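Local coordinates for protein galactose mutarotase related enzyme (Lactobacillus casei, PDB 3Q1N) that probably binds carbohydrate and may act as a sugar isomerase of the galactose mutarotase (aldose 1-epimerase) type, at residues A[17-22]-A[79-84]; A[89-94]-A[113-118]; A[121-126]-A[288-293]. All blocks are in the same frame, centred on the assembly; numbering follows the deposited sequence.

Contact 1 of 3, residues A[17-22]-A[79-84]; sequences RGAELQ and YDFDVS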
loop_
_atom_site.group_PDB
_atom_site.type_symbol
_atom_site.label_atom_id
_atom_site.label_comp_id
_atom_site.label_asym_id
_atom_site.label_seq_id
_atom_site.Cartn_x
_atom_site.Cartn_y
_atom_site.Cartn_z
ATOM N N ARG A 17 -4.898 14.135 7.532
ATOM C CA ARG A 17 -5.145 12.903 8.285
ATOM C C ARG A 17 -4.574 11.689 7.542
ATOM O O ARG A 17 -4.979 11.398 6.423
ATOM C CB ARG A 17 -6.650 12.719 8.584
ATOM C CG ARG A 17 -6.974 11.353 9.233
ATOM C CD ARG A 17 -6.339 11.187 10.606
ATOM N NE ARG A 17 -6.728 12.198 11.563
ATOM C CZ ARG A 17 -7.765 12.093 12.398
ATOM N NH1 ARG A 17 -8.519 11.000 12.378
ATOM N NH2 ARG A 17 -8.057 13.083 13.246
ATOM N N GLY A 18 -3.561 11.065 8.141
ATOM C CA GLY A 18 -2.868 9.915 7.550
ATOM C C GLY A 18 -2.058 10.232 6.276
ATOM O O GLY A 18 -1.628 9.313 5.607
ATOM N N ALA A 19 -1.812 11.512 5.976
ATOM C CA ALA A 19 -1.156 11.896 4.704
ATOM C C ALA A 19 -1.733 11.079 3.548
ATOM O O ALA A 19 -1.013 10.554 2.672
ATOM C CB ALA A 19 0.383 11.690 4.784
ATOM N N GLU A 20 -3.066 10.992 3.529
ATOM C CA GLU A 20 -3.751 10.032 2.666
ATOM C C GLU A 20 -4.046 10.647 1.311
ATOM O O GLU A 20 -4.804 11.629 1.222
ATOM C CB GLU A 20 -5.078 9.587 3.235
ATOM C CG GLU A 20 -5.654 8.450 2.342
ATOM C CD GLU A 20 -7.085 8.064 2.634
ATOM O OE1 GLU A 20 -7.765 8.741 3.423
ATOM O OE2 GLU A 20 -7.519 7.012 2.066
ATOM N N LEU A 21 -3.459 10.108 0.258
ATOM C CA LEU A 21 -3.864 10.519 -1.088
ATOM C C LEU A 21 -5.339 10.188 -1.288
ATOM O O LEU A 21 -5.756 9.044 -1.073
ATOM C CB LEU A 21 -3.057 9.747 -2.102
ATOM C CG LEU A 21 -3.330 10.002 -3.578
ATOM C CD1 LEU A 21 -2.902 11.377 -4.023
ATOM C CD2 LEU A 21 -2.598 8.914 -4.434
ATOM N N GLN A 22 -6.128 11.168 -1.692
ATOM C CA GLN A 22 -7.568 10.919 -1.862
ATOM C C GLN A 22 -8.056 11.120 -3.286
ATOM O O GLN A 22 -9.116 10.610 -3.641
ATOM C CB GLN A 22 -8.366 11.794 -0.894
ATOM C CG GLN A 22 -8.045 11.420 0.582
ATOM C CD GLN A 22 -8.956 12.069 1.561
ATOM O OE1 GLN A 22 -9.367 13.198 1.363
ATOM N NE2 GLN A 22 -9.212 11.394 2.674
ATOM N N TYR A 79 -3.816 9.265 12.503
ATOM C CA TYR A 79 -3.395 10.551 13.050
ATOM C C TYR A 79 -2.910 11.516 11.959
ATOM O O TYR A 79 -2.590 11.123 10.833
ATOM C CB TYR A 79 -2.307 10.368 14.129
ATOM C CG TYR A 79 -2.752 9.448 15.237
ATOM C CD1 TYR A 79 -3.649 9.876 16.188
ATOM C CD2 TYR A 79 -2.339 8.105 15.274
ATOM C CE1 TYR A 79 -4.100 9.033 17.168
ATOM C CE2 TYR A 79 -2.804 7.236 16.238
ATOM C CZ TYR A 79 -3.659 7.686 17.186
ATOM O OH TYR A 79 -4.107 6.798 18.165
ATOM N N ASP A 80 -2.973 12.813 12.266
ATOM C CA ASP A 80 -2.591 13.835 11.310
ATOM C C ASP A 80 -1.081 13.820 11.103
ATOM O O ASP A 80 -0.317 13.312 11.940
ATOM C CB ASP A 80 -2.999 15.233 11.794
ATOM C CG ASP A 80 -4.492 15.512 11.665
ATOM O OD1 ASP A 80 -5.244 14.695 11.100
ATOM O OD2 ASP A 80 -4.930 16.565 12.189
ATOM N N PHE A 81 -0.687 14.328 9.941
ATOM C CA PHE A 81 0.709 14.646 9.633
ATOM C C PHE A 81 0.821 16.154 9.497
ATOM O O PHE A 81 -0.115 16.820 9.016
ATOM C CB PHE A 81 1.127 14.023 8.284
ATOM C CG PHE A 81 1.380 12.542 8.292
ATOM C CD1 PHE A 81 0.358 11.615 8.585
ATOM C CD2 PHE A 81 2.616 12.045 7.854
ATOM C CE1 PHE A 81 0.629 10.217 8.521
ATOM C CE2 PHE A 81 2.875 10.680 7.766
ATOM C CZ PHE A 81 1.877 9.755 8.069
ATOM N N ASP A 82 1.942 16.716 9.934
ATOM C CA ASP A 82 2.227 18.135 9.750
ATOM C C ASP A 82 2.693 18.402 8.329
ATOM O O ASP A 82 3.397 17.594 7.744
ATOM C CB ASP A 82 3.332 18.576 10.707
ATOM C CG ASP A 82 2.891 18.587 12.150
ATOM O OD1 ASP A 82 1.685 18.693 12.425
ATOM O OD2 ASP A 82 3.791 18.505 12.990
ATOM N N VAL A 83 2.349 19.581 7.800
ATOM C CA VAL A 83 2.705 19.962 6.420
ATOM C C VAL A 83 3.960 20.880 6.411
ATOM O O VAL A 83 4.128 21.773 7.257
ATOM C CB VAL A 83 1.529 20.712 5.782
ATOM C CG1 VAL A 83 1.910 21.260 4.338
ATOM C CG2 VAL A 83 0.318 19.805 5.740
ATOM N N SER A 84 4.887 20.597 5.508
ATOM C CA SER A 84 6.054 21.427 5.323
ATOM C C SER A 84 6.490 21.413 3.854
ATOM O O SER A 84 5.985 20.602 3.036
ATOM C CB SER A 84 7.211 20.939 6.188
ATOM O OG SER A 84 7.691 19.668 5.764
HETATM O O HOH W 1 -7.297 16.063 13.333
#
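Ala-19 lays its methyl over one face of the Phe-81 ring, with CB 3.7 Å from the ring centroid and only 8° off the normal, a CH-pi contact. A chi1 of -76° sets Phe-81 CG beside the backbone N and anti to the carbonyl carbon. Phe-81 CE1 also meets the backbone of Gly-18, 3.5 Å from its carbonyl C, at an oblique angle. The second flat group is the guanidinium of Arg-17: its edge takes Asp-80, with NE 2.9 Å from OD1 in a salt bridge whose N-H...O angle is 162°. The oxygen lies near the guanidinium plane, while NE stands above the carboxylate plane. A water joins the outer ends, accepting from Arg-17 NH2 at 3.1 Å and donating to Asp-80 OD2 at 2.7 Å, so the exposed ion pair is closed into a ring. Between the two groups Gly-18 N gives a hydrogen bond to Tyr-79 O, 2.9 Å long. Ala-19 and Glu-20 both face Ala-15 in a G1 beta bulge, its left-handed position filled by Ala-19, where strand 10-15 passes to strand 20-26; the single bridge from Arg-17 to Asp-80 ties this bulged hairpin to the approach to strand 82-84.

Contact 2 of 3, residues A[89-94]-A[113-118]; sequences SAVTFT and VTYMLT. With EDO (1,2-ethanediol), chain T.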
loop_
_atom_site.group_PDB
_atom_site.type_symbol
_atom_site.label_atom_id
_atom_site.label_comp_id
_atom_site.label_asym_id
_atom_site.label_seq_id
_atom_site.Cartn_x
_atom_site.Cartn_y
_atom_site.Cartn_z
ATOM N N SER A 89 3.651 22.035 -6.772
ATOM C CA SER A 89 3.648 20.685 -7.290
ATOM C C SER A 89 4.179 19.631 -6.314
ATOM O O SER A 89 4.248 18.451 -6.662
ATOM C CB SER A 89 4.443 20.665 -8.597
ATOM O OG SER A 89 5.699 21.296 -8.400
ATOM N N ALA A 90 4.530 20.022 -5.083
ATOM C CA ALA A 90 5.081 19.066 -4.105
ATOM C C ALA A 90 4.727 19.496 -2.687
ATOM O O ALA A 90 4.519 20.694 -2.410
ATOM C CB ALA A 90 6.648 18.891 -4.205
ATOM N N VAL A 91 4.746 18.512 -1.788
ATOM C CA VAL A 91 4.472 18.781 -0.395
ATOM C C VAL A 91 4.995 17.658 0.457
ATOM O O VAL A 91 5.035 16.510 0.004
ATOM C CB VAL A 91 2.966 18.990 -0.138
ATOM C CG1 VAL A 91 2.164 17.740 -0.510
ATOM C CG2 VAL A 91 2.702 19.364 1.359
ATOM N N THR A 92 5.367 17.977 1.704
ATOM C CA THR A 92 5.917 16.987 2.629
ATOM C C THR A 92 5.030 16.930 3.871
ATOM O O THR A 92 4.582 17.979 4.395
ATOM C CB THR A 92 7.405 17.291 3.021
ATOM O OG1 THR A 92 8.233 17.207 1.860
ATOM C CG2 THR A 92 7.942 16.305 4.049
ATOM N N PHE A 93 4.728 15.695 4.281
ATOM C CA PHE A 93 3.942 15.407 5.472
ATOM C C PHE A 93 4.777 14.645 6.485
ATOM O O PHE A 93 5.454 13.689 6.134
ATOM C CB PHE A 93 2.748 14.519 5.097
ATOM C CG PHE A 93 1.692 15.205 4.284
ATOM C CD1 PHE A 93 0.680 15.914 4.900
ATOM C CD2 PHE A 93 1.673 15.094 2.897
ATOM C CE1 PHE A 93 -0.349 16.534 4.178
ATOM C CE2 PHE A 93 0.664 15.725 2.133
ATOM C CZ PHE A 93 -0.359 16.456 2.762
ATOM N N THR A 94 4.689 15.003 7.757
ATOM C CA THR A 94 5.507 14.388 8.773
ATOM C C THR A 94 4.686 14.070 10.008
ATOM O O THR A 94 3.951 14.898 10.512
ATOM C CB THR A 94 6.676 15.319 9.201
ATOM O OG1 THR A 94 7.447 15.703 8.051
ATOM C CG2 THR A 94 7.647 14.577 10.174
ATOM N N VAL A 113 6.683 11.713 4.465
ATOM C CA VAL A 113 6.235 11.363 3.126
ATOM C C VAL A 113 6.232 12.628 2.255
ATOM O O VAL A 113 5.595 13.616 2.630
ATOM C CB VAL A 113 4.794 10.760 3.213
ATOM C CG1 VAL A 113 4.343 10.169 1.883
ATOM C CG2 VAL A 113 4.705 9.732 4.367
ATOM N N THR A 114 6.902 12.600 1.101
ATOM C CA THR A 114 6.933 13.720 0.193
ATOM C C THR A 114 6.258 13.301 -1.101
ATOM O O THR A 114 6.592 12.241 -1.638
ATOM C CB THR A 114 8.379 14.224 -0.056
ATOM O OG1 THR A 114 8.888 14.764 1.170
ATOM C CG2 THR A 114 8.402 15.327 -1.163
ATOM N N TYR A 115 5.265 14.102 -1.524
ATOM C CA TYR A 115 4.535 13.857 -2.765
ATOM C C TYR A 115 4.989 14.883 -3.777
ATOM O O TYR A 115 5.081 16.052 -3.443
ATOM C CB TYR A 115 3.042 13.997 -2.564
ATOM C CG TYR A 115 2.427 12.980 -1.631
ATOM C CD1 TYR A 115 2.039 11.738 -2.106
ATOM C CD2 TYR A 115 2.235 13.272 -0.290
ATOM C CE1 TYR A 115 1.440 10.808 -1.278
ATOM C CE2 TYR A 115 1.663 12.318 0.563
ATOM C CZ TYR A 115 1.281 11.098 0.049
ATOM O OH TYR A 115 0.724 10.122 0.850
HETATM N N MSE A 116 5.220 14.465 -5.019
HETATM C CA MSE A 116 5.525 15.412 -6.070
HETATM C C MSE A 116 4.930 14.943 -7.399
HETATM O O MSE A 116 5.106 13.779 -7.795
HETATM C CB MSE A 116 7.047 15.582 -6.193
HETATM C CG MSE A 116 7.432 16.685 -7.151
HETATM SE SE MSE A 116 9.340 16.818 -7.423
HETATM C CE MSE A 116 10.073 15.281 -6.526
ATOM N N LEU A 117 4.208 15.854 -8.060
ATOM C CA LEU A 117 3.693 15.608 -9.401
ATOM C C LEU A 117 4.735 16.038 -10.430
ATOM O O LEU A 117 5.414 17.076 -10.269
ATOM C CB LEU A 117 2.397 16.359 -9.665
ATOM C CG LEU A 117 1.178 15.824 -8.934
ATOM C CD1 LEU A 117 0.025 16.863 -8.971
ATOM C CD2 LEU A 117 0.808 14.350 -9.455
ATOM N N THR A 118 4.879 15.202 -11.447
ATOM C CA THR A 118 5.796 15.398 -12.575
ATOM C C THR A 118 5.037 15.147 -13.856
ATOM O O THR A 118 3.853 14.777 -13.844
ATOM C CB THR A 118 6.978 14.362 -12.526
ATOM O OG1 THR A 118 6.460 13.043 -12.780
ATOM C CG2 THR A 118 7.719 14.436 -11.170
HETATM C C1 EDO T . 9.662 12.856 3.101
HETATM O O1 EDO T . 10.630 13.856 3.008
HETATM C C2 EDO T . 10.336 11.485 3.105
HETATM O O2 EDO T . 11.220 11.224 2.056
#
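Phe-93 and Tyr-115 meet rim to rim on the buried face of two antiparallel strands, their planes 80° apart and neither ring over the other. Phe-93 CD2 comes to 3.6 Å from Tyr-115 CE2 and lies in the plane of the tyrosine ring, at its edge. Both residues have CG anti to the carbonyl carbon (chi1 -70° and -65°). The two side chains cross at about a right angle. Ile-14 of strand 10-15 touches both side chains, and the tyrosine hydroxyl is hydrogen-bonded to Ala-19 O. On the other face the backbones of Thr-92 and Thr-114 form a non-hydrogen-bonded pair; their hydroxyls are close enough to share a hydrogen bond of undecided direction, doubtful because Thr-114 OG1 sits too near an ethanediol. Further along, Ala-90 CB packs at 3.8 Å on CG of selenomethionine Met-116 in one of its two conformers. Backbone bonds hold the register: Phe-93 N reaches Val-113 O at 2.8 Å, and Val-91 and Tyr-115 exchange bonds in both directions. Chemically, the ladder divides an aromatic and aliphatic face, packed against strands 2-6 and 10-15, from a more polar, partly exposed one, and the buried phenol oxygen is met by a backbone carbonyl.

Contact 3 of 3, residues A[121-126]-A[288-293]; sequences GLSVHY and ALKVEL. With EDO (1,2-ethanediol), chain T.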
loop_
_atom_site.group_PDB
_atom_site.type_symbol
_atom_site.label_atom_id
_atom_site.label_comp_id
_atom_site.label_asym_id
_atom_site.label_seq_id
_atom_site.Cartn_x
_atom_site.Cartn_y
_atom_site.Cartn_z
ATOM N N GLY A 121 3.590 11.528 -13.684
ATOM C CA GLY A 121 2.644 11.157 -12.641
ATOM C C GLY A 121 3.059 11.616 -11.260
ATOM O O GLY A 121 3.552 12.748 -11.089
ATOM N N LEU A 122 2.879 10.730 -10.263
ATOM C CA LEU A 122 3.044 11.118 -8.865
ATOM C C LEU A 122 4.205 10.349 -8.281
ATOM O O LEU A 122 4.187 9.110 -8.319
ATOM C CB LEU A 122 1.798 10.750 -8.061
ATOM C CG LEU A 122 1.833 11.053 -6.565
ATOM C CD1 LEU A 122 1.803 12.585 -6.317
ATOM C CD2 LEU A 122 0.699 10.297 -5.852
ATOM N N SER A 123 5.218 11.048 -7.793
ATOM C CA SER A 123 6.351 10.417 -7.086
ATOM C C SER A 123 6.038 10.509 -5.575
ATOM O O SER A 123 5.449 11.499 -5.134
ATOM C CB SER A 123 7.638 11.169 -7.432
ATOM O OG SER A 123 7.945 11.110 -8.829
ATOM N N VAL A 124 6.380 9.486 -4.814
ATOM C CA VAL A 124 6.170 9.473 -3.380
ATOM C C VAL A 124 7.476 8.940 -2.776
ATOM O O VAL A 124 7.972 7.891 -3.204
ATOM C CB VAL A 124 5.013 8.561 -2.952
ATOM C CG1 VAL A 124 4.671 8.793 -1.485
ATOM C CG2 VAL A 124 3.743 8.768 -3.838
ATOM N N HIS A 125 8.033 9.673 -1.812
ATOM C CA HIS A 125 9.246 9.255 -1.120
ATOM C C HIS A 125 8.910 9.135 0.370
ATOM O O HIS A 125 8.310 10.057 0.944
ATOM C CB HIS A 125 10.394 10.274 -1.348
ATOM C CG HIS A 125 11.027 10.206 -2.716
ATOM N ND1 HIS A 125 10.435 10.735 -3.848
ATOM C CD2 HIS A 125 12.211 9.682 -3.127
ATOM C CE1 HIS A 125 11.203 10.502 -4.898
ATOM N NE2 HIS A 125 12.304 9.897 -4.485
ATOM N N TYR A 126 9.254 8.003 0.973
ATOM C CA TYR A 126 9.015 7.749 2.403
ATOM C C TYR A 126 10.336 7.715 3.143
ATOM O O TYR A 126 11.305 7.165 2.597
ATOM C CB TYR A 126 8.359 6.411 2.609
ATOM C CG TYR A 126 7.063 6.235 1.889
ATOM C CD1 TYR A 126 7.057 5.749 0.568
ATOM C CD2 TYR A 126 5.860 6.593 2.483
ATOM C CE1 TYR A 126 5.880 5.594 -0.128
ATOM C CE2 TYR A 126 4.645 6.417 1.784
ATOM C CZ TYR A 126 4.679 5.943 0.491
ATOM O OH TYR A 126 3.494 5.776 -0.192
ATOM N N ALA A 288 11.175 4.713 -2.168
ATOM C CA ALA A 288 10.540 5.572 -3.166
ATOM C C ALA A 288 9.626 4.750 -4.039
ATOM O O ALA A 288 9.839 3.557 -4.220
ATOM C CB ALA A 288 11.572 6.275 -4.008
ATOM N N LEU A 289 8.583 5.384 -4.562
ATOM C CA LEU A 289 7.783 4.803 -5.650
ATOM C C LEU A 289 7.319 5.895 -6.610
ATOM O O LEU A 289 7.383 7.090 -6.290
ATOM C CB LEU A 289 6.576 4.018 -5.121
ATOM C CG LEU A 289 5.482 4.684 -4.281
ATOM C CD1 LEU A 289 4.407 5.333 -5.141
ATOM C CD2 LEU A 289 4.854 3.673 -3.294
ATOM N N LYS A 290 6.848 5.474 -7.787
ATOM C CA LYS A 290 6.146 6.363 -8.692
ATOM C C LYS A 290 4.863 5.695 -9.153
ATOM O O LYS A 290 4.821 4.473 -9.341
ATOM C CB LYS A 290 6.981 6.719 -9.923
ATOM C CG LYS A 290 8.370 7.324 -9.627
ATOM C CD LYS A 290 9.113 7.743 -10.933
ATOM C CE LYS A 290 10.476 8.360 -10.574
ATOM N NZ LYS A 290 11.227 8.790 -11.810
ATOM N N VAL A 291 3.828 6.507 -9.305
ATOM C CA VAL A 291 2.579 6.075 -9.946
ATOM C C VAL A 291 2.609 6.776 -11.312
ATOM O O VAL A 291 2.444 7.987 -11.383
ATOM C CB VAL A 291 1.351 6.486 -9.132
ATOM C CG1 VAL A 291 0.072 5.864 -9.754
ATOM C CG2 VAL A 291 1.502 6.057 -7.642
ATOM N N GLU A 292 2.921 6.051 -12.365
ATOM C CA GLU A 292 2.878 6.619 -13.711
ATOM C C GLU A 292 1.429 6.687 -14.167
ATOM O O GLU A 292 0.683 5.697 -14.055
ATOM C CB GLU A 292 3.665 5.808 -14.713
ATOM C CG GLU A 292 5.089 5.429 -14.283
ATOM C CD GLU A 292 5.835 4.631 -15.349
ATOM O OE1 GLU A 292 5.372 4.520 -16.508
ATOM O OE2 GLU A 292 6.909 4.103 -15.017
ATOM N N LEU A 293 1.019 7.868 -14.632
ATOM C CA LEU A 293 -0.382 8.150 -14.930
ATOM C C LEU A 293 -0.557 8.202 -16.452
ATOM O O LEU A 293 -0.122 9.165 -17.077
ATOM C CB LEU A 293 -0.767 9.461 -14.270
ATOM C CG LEU A 293 -0.717 9.435 -12.740
ATOM C CD1 LEU A 293 -1.137 10.820 -12.217
ATOM C CD2 LEU A 293 -1.631 8.261 -12.159
HETATM C C1 EDO T . 9.662 12.856 3.101
HETATM O O1 EDO T . 10.630 13.856 3.008
HETATM C C2 EDO T . 10.336 11.485 3.105
HETATM O O2 EDO T . 11.220 11.224 2.056
#
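Leu-289 fits its two methyls against different partners across the ladder: CD1 lies 3.7 Å from Val-124 CG2, and CD2 reaches the edge of the Tyr-126 ring, 3.8 Å from CE1. Val-124 and Leu-289 lie alongside each other with the same heading, whereas the tyrosine crosses the leucine obliquely. A chi1 of 60° puts Leu-289 CG between its backbone N and carbonyl carbon. On the opposite face Ala-288 CB sits over the His-125 ring, 3.9 Å from its centroid, a CH-pi contact made by one of two histidine conformers. Four backbone bonds set this register, among them Val-291 N to Leu-122 O at 2.8 Å and Leu-289 N to Val-124 O at 2.9 Å. The strands are antiparallel neighbours inside the large beta sheet of the galactose mutarotase-like fold, although 161 residues lie between the two segments. At the far end Gly-121, at phi/psi 144°/-138°, a region open to glycine, brings CA to 3.4 Å from Val-291 O, and Leu-293 CG packs on the same CA. Outside the pair, Phe-142 of strand 136-147 touches both Tyr-126 and Leu-289. Strand 229-232 flanks strand 284-293, where Val-291 meets Leu-231, and the carboxylate of Glu-292 forms a salt bridge with Lys-217.

Overall arrangement
Contacts 2 and 3 are neighbouring ladders of one antiparallel sheet, since strands 109-118 and 121-130 pair directly: Met-116 O lies 2.7 Å from Ser-123 N, and Leu-117 packs on Leu-122. Contact 3 is buried, with an aliphatic face of Leu-289, Val-124 and Val-291; contact 2, partly buried, has an aromatic face and a threonine face. Contact 1, also partly buried, replaces the ladder with a single bridge and a charged surface pair, an Ala-Phe contact behind it. It brings the 10-26 hairpin, part of a separate four-stranded sheet, against the edge of the large one. Phe-81 packs on Phe-93, CB to CB, and Asp-82 N reaches Thr-94 O, joining it to contact 2. Leu-21 meets Leu-122 of contact 3.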